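Local structure of DUF309 domain-containing protein (2CWY) at residues Pro57-Arg60 against Asn61-Lys64; Ala67-Glu70 against Gly71-Cys74; Met77-Trp81 against Arg82-Gln86. The protein is of unknown function but belongs to the DUF309 family and folds as a small, single-chain, all-helical domain. All blocks are in the same frame, centred on the assembly; numbering follows the deposited sequence.

Contact 1: Pro57-Arg60 against Asn61-Lys64; sequences PGLR and NLRK
Leu-62 N donates to Gly-58 O over 3.0 Å, and the same i to i+4 pattern repeats from Arg-63 N to Leu-59 O at 2.9 Å and from Lys-64 N to Arg-60 O at 3.0 Å, each close to 160° at the hydrogen. One step earlier the pattern runs through solvent: a water donates a hydrogen bond to Pro-57 O at 3.0 Å and accepts one from Asn-61 N at 2.9 Å, bridging the loop carbonyl to the opening helical turn. Leu-59 and Leu-62 lie side by side and point the same way, meeting where CD1 of Leu-59 comes 3.8 Å from CD2 of Leu-62. Leu-62 is buried, wedged among Leu-45, Leu-85, Arg-89 and Leu-92, whereas Leu-59 is exposed and touches Ala-94 near the chain end. This is the first turn of an amphipathic helix, 59-69, with Leu-62 directed at helices 33-53 and 81-92 and the amide-bearing Asn-61 resting on Ala-47 and Ala-48. Arg-60 and Arg-63, both exposed, cross each other at an angle. Arg-60 runs out extended from CG to NE, while Arg-63 bends at its third torsion (chi3 48°), which folds its guanidinium back over CA and the carbonyl oxygen of Arg-60. The two guanidinium planes stand 56° apart. A second water accepts from Arg-60 NE at 2.7 Å and more weakly from Arg-63 NH1 at 3.4 Å, lying near the edge of each group, and such a shared acceptor would be expected to ease the proximity of like charges. The approach of Arg-63 NH2 to Arg-60 CG is too close to be trusted, which makes the exact placing of that nitrogen doubtful. Lys-64 passes alongside the same carbonyl, its CG and CD both near Arg-60 O.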
ATOM      1  N   PRO A  57       9.504 -12.837   5.411  1.00 11.21           N
ATOM      2  CA  PRO A  57      10.123 -11.715   4.688  1.00 10.78           C
ATOM      3  C   PRO A  57       9.153 -10.711   4.071  1.00  8.81           C
ATOM      4  O   PRO A  57       8.169 -11.101   3.432  1.00  9.25           O
ATOM      5  CB  PRO A  57      10.948 -12.412   3.607  1.00 11.61           C
ATOM      6  CG  PRO A  57      11.260 -13.738   4.213  1.00 13.89           C
ATOM      7  CD  PRO A  57       9.967 -14.124   4.867  1.00 13.37           C
ATOM      8  N   GLY A  58       9.455  -9.429   4.252  1.00  8.47           N
ATOM      9  CA  GLY A  58       8.630  -8.371   3.694  1.00 10.05           C
ATOM     10  C   GLY A  58       9.340  -7.502   2.665  1.00 10.16           C
ATOM     11  O   GLY A  58       8.701  -6.737   1.940  1.00  9.60           O
ATOM     12  N   LEU A  59      10.665  -7.611   2.582  1.00 10.94           N
ATOM     13  CA  LEU A  59      11.420  -6.784   1.644  1.00 12.61           C
ATOM     14  C   LEU A  59      11.121  -7.013   0.175  1.00 10.89           C
ATOM     15  O   LEU A  59      11.246  -6.086  -0.618  1.00 11.57           O
ATOM     16  CB  LEU A  59      12.928  -6.932   1.880  1.00 14.63           C
ATOM     17  CG  LEU A  59      13.570  -5.856   2.756  1.00 20.58           C
ATOM     18  CD1 LEU A  59      13.486  -4.513   2.058  1.00 21.03           C
ATOM     19  CD2 LEU A  59      12.881  -5.805   4.098  1.00 20.86           C
ATOM     20  N   ARG A  60      10.747  -8.234  -0.198  1.00 11.05           N
ATOM     21  CA  ARG A  60      10.428  -8.501  -1.602  1.00 13.96           C
ATOM     22  C   ARG A  60       9.192  -7.670  -1.979  1.00 13.69           C
ATOM     23  O   ARG A  60       9.154  -7.025  -3.035  1.00 12.19           O
ATOM     24  CB  ARG A  60      10.174  -9.999  -1.818  1.00 17.34           C
ATOM     25  CG  ARG A  60       9.967 -10.387  -3.280  1.00 24.54           C
ATOM     26  CD  ARG A  60       9.914 -11.909  -3.463  1.00 29.55           C
ATOM     27  NE  ARG A  60       9.916 -12.287  -4.877  1.00 32.88           N
ATOM     28  CZ  ARG A  60       9.881 -13.542  -5.318  1.00 34.86           C
ATOM     29  NH1 ARG A  60       9.840 -14.553  -4.455  1.00 36.60           N
ATOM     30  NH2 ARG A  60       9.884 -13.791  -6.626  1.00 35.21           N
ATOM     31  N   ASN A  61       8.190  -7.681  -1.103  1.00 10.24           N
ATOM     32  CA  ASN A  61       6.981  -6.898  -1.316  1.00 11.14           C
ATOM     33  C   ASN A  61       7.299  -5.394  -1.304  1.00 10.28           C
ATOM     34  O   ASN A  61       6.797  -4.651  -2.145  1.00  9.35           O
ATOM     35  CB  ASN A  61       5.934  -7.248  -0.247  1.00 11.88           C
ATOM     36  CG  ASN A  61       5.179  -8.538  -0.562  1.00 15.74           C
ATOM     37  OD1 ASN A  61       4.488  -9.101   0.297  1.00 17.57           O
ATOM     38  ND2 ASN A  61       5.298  -9.002  -1.794  1.00 15.82           N
ATOM     39  N   LEU A  62       8.142  -4.939  -0.373  1.00  9.64           N
ATOM     40  CA  LEU A  62       8.501  -3.516  -0.334  1.00 10.23           C
ATOM     41  C   LEU A  62       9.171  -3.111  -1.650  1.00 10.44           C
ATOM     42  O   LEU A  62       8.860  -2.056  -2.211  1.00  9.28           O
ATOM     43  CB  LEU A  62       9.455  -3.207   0.828  1.00  8.27           C
ATOM     44  CG  LEU A  62      10.011  -1.780   0.838  1.00  9.53           C
ATOM     45  CD1 LEU A  62       8.874  -0.782   0.943  1.00  9.03           C
ATOM     46  CD2 LEU A  62      10.982  -1.611   1.991  1.00 11.43           C
ATOM     47  N   ARG A  63      10.081  -3.956  -2.144  1.00  9.06           N
ATOM     48  CA  ARG A  63      10.782  -3.688  -3.401  1.00 10.84           C
ATOM     49  C   ARG A  63       9.793  -3.570  -4.567  1.00 11.38           C
ATOM     50  O   ARG A  63       9.897  -2.656  -5.400  1.00 12.23           O
ATOM     51  CB  ARG A  63      11.803  -4.803  -3.713  1.00 14.43           C
ATOM     52  CG  ARG A  63      12.214  -4.863  -5.192  1.00 18.49           C
ATOM     53  CD  ARG A  63      13.397  -5.802  -5.456  1.00 20.87           C
ATOM     54  NE  ARG A  63      13.259  -7.119  -4.834  1.00 19.38           N
ATOM     55  CZ  ARG A  63      12.287  -7.992  -5.097  1.00 21.97           C
ATOM     56  NH1 ARG A  63      11.337  -7.705  -5.980  1.00 19.05           N
ATOM     57  NH2 ARG A  63      12.282  -9.173  -4.486  1.00 21.28           N
ATOM     58  N   LYS A  64       8.834  -4.490  -4.634  1.00  8.16           N
ATOM     59  CA  LYS A  64       7.838  -4.442  -5.709  1.00  9.32           C
ATOM     60  C   LYS A  64       6.976  -3.188  -5.577  1.00  8.54           C
ATOM     61  O   LYS A  64       6.621  -2.553  -6.577  1.00  9.67           O
ATOM     62  CB  LYS A  64       6.972  -5.697  -5.666  1.00  9.38           C
ATOM     63  CG  LYS A  64       7.769  -6.954  -5.991  1.00 15.13           C
ATOM     64  CD  LYS A  64       7.015  -8.208  -5.599  1.00 20.42           C
ATOM     65  CE  LYS A  64       5.780  -8.404  -6.430  1.00 23.58           C
ATOM     66  NZ  LYS A  64       5.102  -9.687  -6.044  1.00 27.71           N
TER
HETATM   67  O   HOH W   1       7.907  -9.929   0.734  1.00 13.10           O
HETATM   68  O   HOH W   2       9.503 -10.478  -6.777  1.00 26.08           O

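Contact 2: Ala67-Glu70 against Gly71-Cys74; sequences ARLE and GLPC
Leu-69 O receives the amide of Leu-72 at 3.1 Å, closing a type II beta turn over Glu-70 and Gly-71. The hydrogen bond is straight at the proton (164°), yet its donor sits above the carbonyl plane and not on a lone pair. Glu-70 is the first residue to leave helical backbone angles; Gly-71 then takes a positive phi of 87°, where a side chain would be jammed against Glu-70 O. The aliphatic part of Glu-70 curls beside the turn, with its CG 3.4 Å from Gly-71 N.

Leu-72 points back at the helix end. Its CB stands 3.4 Å from Leu-69 O, and CD1 lies 3.8 Å from Arg-68 O, a carbonyl that also accepts from Arg-37 NE. The two leucines meet at a slant through single methyls, Leu-69 CD2 and Leu-72 CD1, 3.9 Å apart. With its CG beside the backbone N (chi1 -71°), Leu-72 sends CD1 toward the helix end; the side chain also touches Glu-34 and Arg-37 of helix 33-53 and Trp-81, while Leu-69 meets Leu-38 and the same tryptophan. Putting a glycine at Leu-72 would probably leave Leu-69 CD2 without its apolar mate and open a gap between helix 33-53 and Trp-81. A type II turn with glycine in its third position thus ends helix 59-69 and reverses the chain toward helix 81-92.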
ATOM      1  N   ALA A  67       8.849  -0.226  -6.853  1.00 11.85           N
ATOM      2  CA  ALA A  67       8.902  -0.256  -8.309  1.00 14.47           C
ATOM      3  C   ALA A  67       7.629   0.338  -8.914  1.00 14.93           C
ATOM      4  O   ALA A  67       7.671   1.040  -9.926  1.00 16.72           O
ATOM      5  CB  ALA A  67       9.089  -1.690  -8.788  1.00 16.56           C
ATOM      6  N   ARG A  68       6.495   0.061  -8.287  1.00 12.58           N
ATOM      7  CA  ARG A  68       5.222   0.569  -8.776  1.00 12.36           C
ATOM      8  C   ARG A  68       5.016   2.053  -8.469  1.00 12.07           C
ATOM      9  O   ARG A  68       4.438   2.789  -9.279  1.00 13.32           O
ATOM     10  CB  ARG A  68       4.064  -0.207  -8.139  1.00 13.99           C
ATOM     11  CG  ARG A  68       4.131  -1.724  -8.253  1.00 18.40           C
ATOM     12  CD  ARG A  68       3.582  -2.246  -9.562  1.00 23.53           C
ATOM     13  NE  ARG A  68       3.560  -3.710  -9.574  1.00 24.06           N
ATOM     14  CZ  ARG A  68       4.646  -4.473  -9.661  1.00 26.95           C
ATOM     15  NH1 ARG A  68       5.846  -3.913  -9.749  1.00 27.87           N
ATOM     16  NH2 ARG A  68       4.532  -5.794  -9.654  1.00 24.33           N
ATOM     17  N   LEU A  69       5.465   2.487  -7.294  1.00 11.27           N
ATOM     18  CA  LEU A  69       5.263   3.873  -6.855  1.00 11.04           C
ATOM     19  C   LEU A  69       6.258   4.859  -7.440  1.00 13.56           C
ATOM     20  O   LEU A  69       6.003   6.065  -7.503  1.00 12.12           O
ATOM     21  CB  LEU A  69       5.309   3.937  -5.324  1.00 11.59           C
ATOM     22  CG  LEU A  69       4.240   3.079  -4.631  1.00  9.48           C
ATOM     23  CD1 LEU A  69       4.577   2.899  -3.168  1.00 13.07           C
ATOM     24  CD2 LEU A  69       2.861   3.733  -4.806  1.00  8.66           C
ATOM     25  N   GLU A  70       7.391   4.334  -7.879  1.00 17.15           N
ATOM     26  CA  GLU A  70       8.438   5.162  -8.451  1.00 20.42           C
ATOM     27  C   GLU A  70       7.962   6.034  -9.597  1.00 18.73           C
ATOM     28  O   GLU A  70       7.444   5.531 -10.591  1.00 18.96           O
ATOM     29  CB  GLU A  70       9.583   4.282  -8.950  1.00 24.18           C
ATOM     30  CG  GLU A  70      10.731   5.078  -9.556  1.00 29.67           C
ATOM     31  CD  GLU A  70      11.487   5.891  -8.518  1.00 33.66           C
ATOM     32  OE1 GLU A  70      10.844   6.651  -7.758  1.00 35.99           O
ATOM     33  OE2 GLU A  70      12.730   5.769  -8.465  1.00 37.52           O
ATOM     34  N   GLY A  71       8.140   7.346  -9.450  1.00 17.10           N
ATOM     35  CA  GLY A  71       7.765   8.266 -10.508  1.00 16.01           C
ATOM     36  C   GLY A  71       6.333   8.759 -10.507  1.00 16.10           C
ATOM     37  O   GLY A  71       5.957   9.570 -11.357  1.00 16.34           O
ATOM     38  N   LEU A  72       5.517   8.275  -9.576  1.00 12.95           N
ATOM     39  CA  LEU A  72       4.131   8.722  -9.521  1.00 12.87           C
ATOM     40  C   LEU A  72       4.050  10.098  -8.878  1.00 12.55           C
ATOM     41  O   LEU A  72       4.908  10.474  -8.068  1.00 12.47           O
ATOM     42  CB  LEU A  72       3.276   7.761  -8.685  1.00 11.46           C
ATOM     43  CG  LEU A  72       2.941   6.369  -9.223  1.00 10.36           C
ATOM     44  CD1 LEU A  72       2.097   5.634  -8.180  1.00  9.89           C
ATOM     45  CD2 LEU A  72       2.178   6.479 -10.560  1.00 11.10           C
ATOM     46  N   PRO A  73       3.033  10.888  -9.249  1.00 13.26           N
ATOM     47  CA  PRO A  73       2.941  12.200  -8.611  1.00 14.04           C
ATOM     48  C   PRO A  73       2.410  11.942  -7.195  1.00 14.23           C
ATOM     49  O   PRO A  73       1.846  10.876  -6.940  1.00 11.39           O
ATOM     50  CB  PRO A  73       1.933  12.941  -9.489  1.00 16.42           C
ATOM     51  CG  PRO A  73       1.095  11.849 -10.064  1.00 16.24           C
ATOM     52  CD  PRO A  73       2.094  10.777 -10.379  1.00 11.93           C
ATOM     53  N   CYS A  74       2.616  12.885  -6.279  1.00 12.47           N
ATOM     54  CA  CYS A  74       2.118  12.733  -4.909  1.00 14.25           C
ATOM     55  C   CYS A  74       1.595  14.083  -4.424  1.00 14.42           C
ATOM     56  O   CYS A  74       2.269  15.099  -4.563  1.00 15.10           O
ATOM     57  CB  CYS A  74       3.229  12.240  -3.965  1.00 13.47           C
ATOM     58  SG  CYS A  74       2.679  11.828  -2.262  1.00 14.86           S
TER

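Contact 3: Met77-Trp81 against Arg82-Gln86; sequences MGLDW and RSLLQ
Arg-82 lays its aliphatic chain over one face of the Trp-81 indole. Its CG makes a CH-pi contact 3.9 Å from the centroid of the Trp-81 six-membered ring and only 9° off the normal. Further out, Arg-82 NE comes 3.2 Å from Trp-81 CH2, and the guanidinium is inclined 31° to the ring, so the overlap is sloping and toward the rim. Trp-81 presents this face because its CG sits between the backbone N and the carbonyl carbon (chi1 61°), turning the indole along the arginine; NE1, meanwhile, is hydrogen-bonded to Pro-73 O.

Ser-83 N is held by two weak bonds from one residue, to Asp-80 O at 3.2 Å and to Asp-80 OD1 at 3.4 Å. The carboxylate also skirts Ser-83 CB.

Leu-84 meets the loop loosely, its CD2 4.4 Å from Leu-79 CD2, and reaches Trp-12 of helix 5-13. Leu-85 N donates to Trp-81 O at 2.8 Å, nearly straight, while its CD2 touches CZ3 of Trp-81 at 3.9 Å, in the plane of the indole at its edge. The same leucine packs on Leu-62 and Glu-66. Asp-80, itself the centre of an inverse gamma turn, occupies the N-cap position of helix 81-92, its side chain making a weak capping bond to Ser-83 N.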
HETATM    1  N   MSE A  77      -4.818  10.233  -6.132  1.00 11.49           N
HETATM    2  CA  MSE A  77      -6.086   9.642  -5.702  1.00 13.85           C
HETATM    3  C   MSE A  77      -6.491  10.123  -4.311  1.00 14.20           C
HETATM    4  O   MSE A  77      -7.297   9.482  -3.646  1.00 14.61           O
HETATM    5  CB  MSE A  77      -5.999   8.109  -5.696  1.00 15.54           C
HETATM    6  CG  MSE A  77      -5.709   7.475  -7.038  1.00 19.10           C
HETATM    7 SE   MSE A  77      -6.089   5.560  -6.986  1.00 22.98          SE
HETATM    8  CE  MSE A  77      -8.014   5.652  -7.134  1.00 23.90           C
ATOM      9  N   GLY A  78      -5.921  11.247  -3.877  1.00 15.13           N
ATOM     10  CA  GLY A  78      -6.234  11.797  -2.568  1.00 15.63           C
ATOM     11  C   GLY A  78      -5.405  11.200  -1.444  1.00 15.34           C
ATOM     12  O   GLY A  78      -5.711  11.404  -0.264  1.00 16.30           O
ATOM     13  N   LEU A  79      -4.344  10.484  -1.807  1.00 11.73           N
ATOM     14  CA  LEU A  79      -3.462   9.835  -0.838  1.00 12.18           C
ATOM     15  C   LEU A  79      -2.006  10.326  -0.860  1.00 11.19           C
ATOM     16  O   LEU A  79      -1.389  10.424  -1.918  1.00 10.77           O
ATOM     17  CB  LEU A  79      -3.448   8.315  -1.080  1.00 10.45           C
ATOM     18  CG  LEU A  79      -2.451   7.523  -0.223  1.00 11.19           C
ATOM     19  CD1 LEU A  79      -2.886   7.564   1.238  1.00 12.06           C
ATOM     20  CD2 LEU A  79      -2.369   6.090  -0.728  1.00  9.37           C
ATOM     21  N   ASP A  80      -1.466  10.634   0.314  1.00 10.66           N
ATOM     22  CA  ASP A  80      -0.063  11.033   0.416  1.00 11.85           C
ATOM     23  C   ASP A  80       0.705   9.715   0.571  1.00 12.03           C
ATOM     24  O   ASP A  80       1.077   9.321   1.679  1.00 10.63           O
ATOM     25  CB  ASP A  80       0.151  11.912   1.651  1.00 13.77           C
ATOM     26  CG  ASP A  80       1.601  12.344   1.825  1.00 15.99           C
ATOM     27  OD1 ASP A  80       2.475  11.874   1.058  1.00 14.95           O
ATOM     28  OD2 ASP A  80       1.861  13.155   2.742  1.00 15.82           O
ATOM     29  N   TRP A  81       0.944   9.029  -0.542  1.00 10.98           N
ATOM     30  CA  TRP A  81       1.626   7.742  -0.482  1.00 11.13           C
ATOM     31  C   TRP A  81       3.085   7.802  -0.041  1.00 10.18           C
ATOM     32  O   TRP A  81       3.620   6.815   0.470  1.00  8.58           O
ATOM     33  CB  TRP A  81       1.506   7.005  -1.821  1.00 11.49           C
ATOM     34  CG  TRP A  81       2.114   7.705  -2.971  1.00 11.88           C
ATOM     35  CD1 TRP A  81       1.484   8.529  -3.869  1.00 14.16           C
ATOM     36  CD2 TRP A  81       3.485   7.669  -3.350  1.00 11.68           C
ATOM     37  NE1 TRP A  81       2.387   9.006  -4.787  1.00 12.33           N
ATOM     38  CE2 TRP A  81       3.625   8.496  -4.492  1.00 13.26           C
ATOM     39  CE3 TRP A  81       4.615   7.020  -2.838  1.00 11.64           C
ATOM     40  CZ2 TRP A  81       4.855   8.690  -5.131  1.00 11.63           C
ATOM     41  CZ3 TRP A  81       5.838   7.210  -3.468  1.00 11.99           C
ATOM     42  CH2 TRP A  81       5.949   8.042  -4.606  1.00 12.44           C
ATOM     43  N   ARG A  82       3.744   8.942  -0.254  1.00  9.72           N
ATOM     44  CA  ARG A  82       5.134   9.077   0.184  1.00 10.97           C
ATOM     45  C   ARG A  82       5.218   8.847   1.688  1.00  9.78           C
ATOM     46  O   ARG A  82       6.149   8.208   2.171  1.00  9.62           O
ATOM     47  CB  ARG A  82       5.673  10.470  -0.157  1.00 12.02           C
ATOM     48  CG  ARG A  82       5.970  10.673  -1.620  1.00 16.37           C
ATOM     49  CD  ARG A  82       7.236   9.939  -2.020  1.00 22.38           C
ATOM     50  NE  ARG A  82       7.717  10.382  -3.327  1.00 26.87           N
ATOM     51  CZ  ARG A  82       8.707   9.798  -3.995  1.00 29.04           C
ATOM     52  NH1 ARG A  82       9.329   8.742  -3.481  1.00 29.98           N
ATOM     53  NH2 ARG A  82       9.063  10.265  -5.183  1.00 31.77           N
ATOM     54  N   SER A  83       4.239   9.361   2.428  1.00 10.72           N
ATOM     55  CA  SER A  83       4.208   9.190   3.881  1.00 10.06           C
ATOM     56  C   SER A  83       3.964   7.734   4.264  1.00  9.48           C
ATOM     57  O   SER A  83       4.602   7.199   5.181  1.00  8.36           O
ATOM     58  CB  SER A  83       3.109  10.067   4.494  1.00 12.34           C
ATOM     59  OG  SER A  83       2.950   9.789   5.874  1.00 14.88           O
ATOM     60  N   LEU A  84       3.035   7.093   3.558  1.00  7.50           N
ATOM     61  CA  LEU A  84       2.707   5.698   3.823  1.00  8.45           C
ATOM     62  C   LEU A  84       3.912   4.805   3.536  1.00  9.30           C
ATOM     63  O   LEU A  84       4.200   3.877   4.279  1.00 10.16           O
ATOM     64  CB  LEU A  84       1.524   5.263   2.956  1.00 10.27           C
ATOM     65  CG  LEU A  84       0.919   3.893   3.247  1.00 13.25           C
ATOM     66  CD1 LEU A  84       0.510   3.797   4.720  1.00 14.89           C
ATOM     67  CD2 LEU A  84      -0.305   3.698   2.339  1.00 15.27           C
ATOM     68  N   LEU A  85       4.604   5.082   2.439  1.00  8.42           N
ATOM     69  CA  LEU A  85       5.788   4.307   2.071  1.00  7.32           C
ATOM     70  C   LEU A  85       6.872   4.538   3.125  1.00  6.82           C
ATOM     71  O   LEU A  85       7.588   3.608   3.500  1.00  6.30           O
ATOM     72  CB  LEU A  85       6.281   4.741   0.690  1.00  6.87           C
ATOM     73  CG  LEU A  85       7.637   4.220   0.203  1.00  6.19           C
ATOM     74  CD1 LEU A  85       7.616   2.721   0.039  1.00  6.73           C
ATOM     75  CD2 LEU A  85       7.956   4.881  -1.131  1.00  8.36           C
ATOM     76  N   GLN A  86       6.995   5.779   3.594  1.00  7.04           N
ATOM     77  CA  GLN A  86       7.980   6.109   4.632  1.00  7.73           C
ATOM     78  C   GLN A  86       7.691   5.295   5.889  1.00  9.28           C
ATOM     79  O   GLN A  86       8.607   4.733   6.493  1.00  7.30           O
ATOM     80  CB  GLN A  86       7.921   7.600   4.968  1.00  9.66           C
ATOM     81  CG  GLN A  86       8.833   8.035   6.123  1.00 11.03           C
ATOM     82  CD  GLN A  86       8.795   9.535   6.334  1.00 12.56           C
ATOM     83  OE1 GLN A  86       7.793  10.084   6.794  1.00 17.50           O
ATOM     84  NE2 GLN A  86       9.875  10.209   5.978  1.00 13.54           N
TER

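The three contacts follow one another along the chain: contact 1 opens helix 59-69, contact 2 closes it, and contact 3 starts helix 81-92. Contacts 1 and 2 have centres about 16 Å apart and are joined only through the shared helix. Contacts 1 and 3, with centres about 17 Å apart, nevertheless meet between the helices, Leu-62 CD1 to Leu-85 CD1 at 3.8 Å. Contacts 2 and 3 are nearer, about 10 Å between centres, and join through Trp-81, whose NE1 lies 2.9 Å from Pro-73 O, and by packing of Cys-74 SG against Asp-80 OD1 at 3.3 Å. No active site is established for this family member.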